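Esterase (Rhizomucor miehei, PDB 4WY5) probably hydrolyses carboxylic esters, as a carboxylesterase of the alpha/beta hydrolase fold. Local coordinates at residues A[64-76]-A[107-119]. Residues are numbered along the deposited sequence; the frame is centred on the assembly and turned at random.
Sequences TLKLTIVRPPGTE and TVKANVVTVFVDY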
loop_
_atom_site.group_PDB
_atom_site.type_symbol
_atom_site.label_atom_id
_atom_site.label_comp_id
_atom_site.label_asym_id
_atom_site.label_seq_id
_atom_site.Cartn_x
_atom_site.Cartn_y
_atom_site.Cartn_z
ATOM N N THR A 64 -30.589 -16.205 -14.953
ATOM C CA THR A 64 -29.676 -17.242 -15.434
ATOM C C THR A 64 -28.275 -16.645 -15.533
ATOM O O THR A 64 -28.089 -15.560 -16.085
ATOM C CB THR A 64 -30.126 -17.841 -16.796
ATOM O OG1 THR A 64 -30.113 -16.826 -17.811
ATOM C CG2 THR A 64 -31.544 -18.433 -16.680
ATOM N N LEU A 65 -27.305 -17.346 -14.959
ATOM C CA LEU A 65 -25.948 -16.839 -14.824
ATOM C C LEU A 65 -24.926 -17.741 -15.497
ATOM O O LEU A 65 -25.138 -18.953 -15.630
ATOM C CB LEU A 65 -25.586 -16.710 -13.343
ATOM C CG LEU A 65 -26.546 -15.941 -12.437
ATOM C CD1 LEU A 65 -26.161 -16.177 -10.993
ATOM C CD2 LEU A 65 -26.477 -14.461 -12.756
ATOM N N LYS A 66 -23.810 -17.146 -15.906
ATOM C CA LYS A 66 -22.645 -17.905 -16.341
ATOM C C LYS A 66 -21.470 -17.601 -15.414
ATOM O O LYS A 66 -21.145 -16.432 -15.184
ATOM C CB LYS A 66 -22.287 -17.587 -17.796
ATOM C CG LYS A 66 -21.315 -18.596 -18.431
ATOM C CD LYS A 66 -20.924 -18.138 -19.819
ATOM C CE LYS A 66 -22.125 -17.478 -20.492
ATOM N NZ LYS A 66 -21.755 -16.661 -21.689
ATOM N N LEU A 67 -20.837 -18.653 -14.894
ATOM C CA LEU A 67 -19.761 -18.511 -13.913
ATOM C C LEU A 67 -18.501 -19.274 -14.330
ATOM O O LEU A 67 -18.571 -20.275 -15.043
ATOM C CB LEU A 67 -20.211 -19.013 -12.534
ATOM C CG LEU A 67 -21.501 -18.469 -11.923
ATOM C CD1 LEU A 67 -21.766 -19.111 -10.582
ATOM C CD2 LEU A 67 -21.459 -16.969 -11.798
ATOM N N THR A 68 -17.345 -18.786 -13.898
ATOM C CA THR A 68 -16.113 -19.545 -14.045
ATOM C C THR A 68 -15.526 -19.750 -12.653
ATOM O O THR A 68 -15.414 -18.805 -11.872
ATOM C CB THR A 68 -15.104 -18.837 -14.992
ATOM O OG1 THR A 68 -15.648 -18.804 -16.320
ATOM C CG2 THR A 68 -13.774 -19.574 -15.041
ATOM N N ILE A 69 -15.197 -21.000 -12.334
ATOM C CA ILE A 69 -14.703 -21.359 -11.012
ATOM C C ILE A 69 -13.243 -21.785 -11.106
ATOM O O ILE A 69 -12.907 -22.710 -11.830
ATOM C CB ILE A 69 -15.547 -22.490 -10.379
ATOM C CG1 ILE A 69 -16.966 -21.991 -10.081
ATOM C CG2 ILE A 69 -14.928 -22.941 -9.063
ATOM C CD1 ILE A 69 -18.012 -22.538 -10.985
ATOM N N VAL A 70 -12.383 -21.124 -10.342
ATOM C CA VAL A 70 -10.939 -21.264 -10.505
ATOM C C VAL A 70 -10.340 -21.657 -9.155
ATOM O O VAL A 70 -10.705 -21.069 -8.138
ATOM C CB VAL A 70 -10.335 -19.925 -11.025
ATOM C CG1 VAL A 70 -8.936 -20.091 -11.470
ATOM C CG2 VAL A 70 -11.143 -19.382 -12.200
ATOM N N ARG A 71 -9.433 -22.641 -9.141
ATOM C CA ARG A 71 -8.925 -23.244 -7.894
ATOM C C ARG A 71 -7.446 -23.672 -8.047
ATOM O O ARG A 71 -7.013 -24.001 -9.150
ATOM C CB ARG A 71 -9.815 -24.455 -7.504
ATOM C CG ARG A 71 -9.405 -25.175 -6.203
ATOM C CD ARG A 71 -10.120 -26.508 -5.902
ATOM N NE ARG A 71 -11.496 -26.299 -5.453
ATOM C CZ ARG A 71 -11.905 -26.339 -4.182
ATOM N NH1 ARG A 71 -11.059 -26.577 -3.194
ATOM N NH2 ARG A 71 -13.184 -26.135 -3.905
ATOM N N PRO A 72 -6.656 -23.670 -6.952
ATOM C CA PRO A 72 -5.268 -24.119 -7.158
ATOM C C PRO A 72 -5.149 -25.653 -7.226
ATOM O O PRO A 72 -6.015 -26.352 -6.679
ATOM C CB PRO A 72 -4.523 -23.567 -5.926
ATOM C CG PRO A 72 -5.511 -22.650 -5.218
ATOM C CD PRO A 72 -6.864 -23.150 -5.586
ATOM N N PRO A 73 -4.094 -26.163 -7.894
ATOM C CA PRO A 73 -3.837 -27.616 -8.021
ATOM C C PRO A 73 -3.536 -28.291 -6.689
ATOM O O PRO A 73 -2.786 -27.736 -5.877
ATOM C CB PRO A 73 -2.599 -27.711 -8.937
ATOM C CG PRO A 73 -2.117 -26.309 -9.165
ATOM C CD PRO A 73 -3.141 -25.330 -8.655
ATOM N N GLY A 74 -4.122 -29.468 -6.474
ATOM C CA GLY A 74 -3.880 -30.239 -5.264
ATOM C C GLY A 74 -4.729 -29.802 -4.075
ATOM O O GLY A 74 -4.445 -30.190 -2.938
ATOM N N THR A 75 -5.764 -29.000 -4.332
ATOM C CA THR A 75 -6.635 -28.492 -3.270
ATOM C C THR A 75 -8.097 -28.891 -3.453
ATOM O O THR A 75 -8.980 -28.405 -2.716
ATOM C CB THR A 75 -6.593 -26.940 -3.175
ATOM O OG1 THR A 75 -7.224 -26.365 -4.337
ATOM C CG2 THR A 75 -5.148 -26.437 -3.047
ATOM N N GLU A 76 -8.356 -29.759 -4.432
ATOM C CA GLU A 76 -9.726 -30.143 -4.783
ATOM C C GLU A 76 -10.493 -30.719 -3.589
ATOM O O GLU A 76 -11.683 -30.436 -3.434
ATOM C CB GLU A 76 -9.727 -31.168 -5.931
ATOM C CG GLU A 76 -9.091 -30.707 -7.253
ATOM C CD GLU A 76 -7.613 -31.084 -7.366
ATOM O OE1 GLU A 76 -6.878 -30.965 -6.351
ATOM O OE2 GLU A 76 -7.189 -31.526 -8.461
ATOM N N THR A 107 -5.586 -16.203 -7.140
ATOM C CA THR A 107 -6.094 -17.524 -6.775
ATOM C C THR A 107 -5.015 -18.405 -6.125
ATOM O O THR A 107 -5.226 -18.913 -5.026
ATOM C CB THR A 107 -6.700 -18.247 -8.009
ATOM O OG1 THR A 107 -7.860 -17.530 -8.458
ATOM C CG2 THR A 107 -7.090 -19.693 -7.670
ATOM N N VAL A 108 -3.863 -18.582 -6.775
ATOM C CA VAL A 108 -2.846 -19.464 -6.196
ATOM C C VAL A 108 -2.056 -18.820 -5.028
ATOM O O VAL A 108 -1.664 -19.537 -4.107
ATOM C CB VAL A 108 -1.851 -19.997 -7.279
ATOM C CG1 VAL A 108 -2.603 -20.334 -8.558
ATOM C CG2 VAL A 108 -0.735 -19.007 -7.577
ATOM N N LYS A 109 -1.829 -17.495 -5.049
ATOM C CA LYS A 109 -1.076 -16.823 -3.968
ATOM C C LYS A 109 -1.895 -16.691 -2.681
ATOM O O LYS A 109 -1.345 -16.775 -1.592
ATOM C CB LYS A 109 -0.603 -15.424 -4.398
ATOM C CG LYS A 109 0.456 -15.428 -5.484
ATOM C CD LYS A 109 0.808 -14.014 -5.953
ATOM C CE LYS A 109 1.802 -14.060 -7.116
ATOM N NZ LYS A 109 3.138 -14.646 -6.771
ATOM N N ALA A 110 -3.200 -16.452 -2.796
ATOM C CA ALA A 110 -4.042 -16.374 -1.595
ATOM C C ALA A 110 -4.546 -17.759 -1.166
ATOM O O ALA A 110 -4.956 -17.945 -0.010
ATOM C CB ALA A 110 -5.226 -15.433 -1.822
ATOM N N ASN A 111 -4.478 -18.718 -2.097
ATOM C CA ASN A 111 -4.972 -20.090 -1.893
ATOM C C ASN A 111 -6.483 -20.079 -1.681
ATOM O O ASN A 111 -6.966 -20.427 -0.605
ATOM C CB ASN A 111 -4.265 -20.780 -0.705
ATOM C CG ASN A 111 -4.346 -22.310 -0.768
ATOM O OD1 ASN A 111 -4.288 -22.899 -1.847
ATOM N ND2 ASN A 111 -4.456 -22.957 0.397
ATOM N N VAL A 112 -7.231 -19.663 -2.705
ATOM C CA VAL A 112 -8.687 -19.577 -2.596
ATOM C C VAL A 112 -9.424 -20.169 -3.799
ATOM O O VAL A 112 -8.813 -20.507 -4.804
ATOM C CB VAL A 112 -9.144 -18.121 -2.446
ATOM C CG1 VAL A 112 -8.535 -17.490 -1.167
ATOM C CG2 VAL A 112 -8.757 -17.320 -3.683
ATOM N N VAL A 113 -10.749 -20.254 -3.694
ATOM C CA VAL A 113 -11.602 -20.518 -4.846
ATOM C C VAL A 113 -12.165 -19.194 -5.394
ATOM O O VAL A 113 -12.913 -18.487 -4.701
ATOM C CB VAL A 113 -12.778 -21.462 -4.482
ATOM C CG1 VAL A 113 -13.735 -21.597 -5.651
ATOM C CG2 VAL A 113 -12.253 -22.835 -4.051
ATOM N N THR A 114 -11.816 -18.863 -6.636
ATOM C CA THR A 114 -12.277 -17.623 -7.260
ATOM C C THR A 114 -13.476 -17.899 -8.154
ATOM O O THR A 114 -13.398 -18.719 -9.072
ATOM C CB THR A 114 -11.168 -16.952 -8.126
ATOM O OG1 THR A 114 -10.046 -16.600 -7.311
ATOM C CG2 THR A 114 -11.704 -15.689 -8.824
ATOM N N VAL A 115 -14.580 -17.205 -7.896
ATOM C CA VAL A 115 -15.759 -17.294 -8.754
ATOM C C VAL A 115 -15.798 -16.055 -9.639
ATOM O O VAL A 115 -16.018 -14.942 -9.158
ATOM C CB VAL A 115 -17.078 -17.402 -7.940
ATOM C CG1 VAL A 115 -18.291 -17.501 -8.880
ATOM C CG2 VAL A 115 -17.034 -18.591 -6.946
ATOM N N PHE A 116 -15.537 -16.251 -10.927
ATOM C CA PHE A 116 -15.545 -15.171 -11.900
ATOM C C PHE A 116 -16.953 -15.020 -12.487
ATOM O O PHE A 116 -17.446 -15.928 -13.164
ATOM C CB PHE A 116 -14.527 -15.455 -13.010
ATOM C CG PHE A 116 -14.303 -14.299 -13.957
ATOM C CD1 PHE A 116 -15.102 -14.143 -15.085
ATOM C CD2 PHE A 116 -13.267 -13.387 -13.740
ATOM C CE1 PHE A 116 -14.897 -13.068 -15.974
ATOM C CE2 PHE A 116 -13.052 -12.309 -14.624
ATOM C CZ PHE A 116 -13.867 -12.155 -15.741
ATOM N N VAL A 117 -17.587 -13.868 -12.252
ATOM C CA VAL A 117 -18.958 -13.645 -12.714
ATOM C C VAL A 117 -18.998 -12.934 -14.062
ATOM O O VAL A 117 -18.654 -11.751 -14.169
ATOM C CB VAL A 117 -19.775 -12.813 -11.709
ATOM C CG1 VAL A 117 -21.193 -12.621 -12.225
ATOM C CG2 VAL A 117 -19.790 -13.505 -10.349
ATOM N N ASP A 118 -19.430 -13.662 -15.087
ATOM C CA ASP A 118 -19.495 -13.142 -16.454
ATOM C C ASP A 118 -20.815 -12.375 -16.641
ATOM O O ASP A 118 -21.781 -12.876 -17.240
ATOM C CB ASP A 118 -19.347 -14.295 -17.464
ATOM C CG ASP A 118 -19.196 -13.808 -18.912
ATOM O OD1 ASP A 118 -18.982 -12.587 -19.160
ATOM O OD2 ASP A 118 -19.280 -14.667 -19.816
ATOM N N TYR A 119 -20.843 -11.155 -16.109
ATOM C CA TYR A 119 -22.070 -10.368 -16.040
ATOM C C TYR A 119 -22.453 -9.808 -17.410
ATOM O O TYR A 119 -21.649 -9.821 -18.351
ATOM C CB TYR A 119 -21.925 -9.241 -14.996
ATOM C CG TYR A 119 -20.803 -8.237 -15.239
ATOM C CD1 TYR A 119 -21.032 -7.082 -15.974
ATOM C CD2 TYR A 119 -19.526 -8.429 -14.700
ATOM C CE1 TYR A 119 -20.021 -6.149 -16.190
ATOM C CE2 TYR A 119 -18.513 -7.513 -14.914
ATOM C CZ TYR A 119 -18.772 -6.364 -15.656
ATOM O OH TYR A 119 -17.781 -5.426 -15.882
#
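Val-113 meets Arg-71 with one methyl and Ile-69 with the other. Its CG1 stands anti to the backbone N (chi1 174°) and rests 3.9 Å from Ile-69 CG2, which leaves Val-113 CG2 to press on one face of the Arg-71 guanidinium, off-centre and 3.4 Å from NH2. That guanidinium is pinned from beyond as well: NH1 bonds to Gln-78 O and NH2 to Asn-149 O.

Val-70 and Thr-114 form a hydrogen-bonded antiparallel pair, Val-70 N to Thr-114 O and Thr-114 N to Val-70 O, both 2.9 Å; Thr-68 pairs likewise with Phe-116. The Val-70 side chain crosses that of Thr-107 at about a right angle. Thr-107 OG1 accepts a 2.6 Å bond from Thr-114 OG1, tying helix end to strand, and is hydrogen-bonded as well to Val-103 O in its own helix.

Just past the strand, the Pro-72 ring lies over the turn leaving the helix, with CD 3.4 Å from Val-112 O and CG 3.6 Å from Asn-111 OD1, and touches Thr-107 in the last helical turn. At the other end Lys-66 NZ and Asp-118 OD2 form a salt bridge, a long one.

In this alpha/beta hydrolase sheet, strand 63-71 lies antiparallel between 52-60 and 113-117, the latter parallel to 80-86, and Trp-140 of helix 129-143 packs on Leu-67.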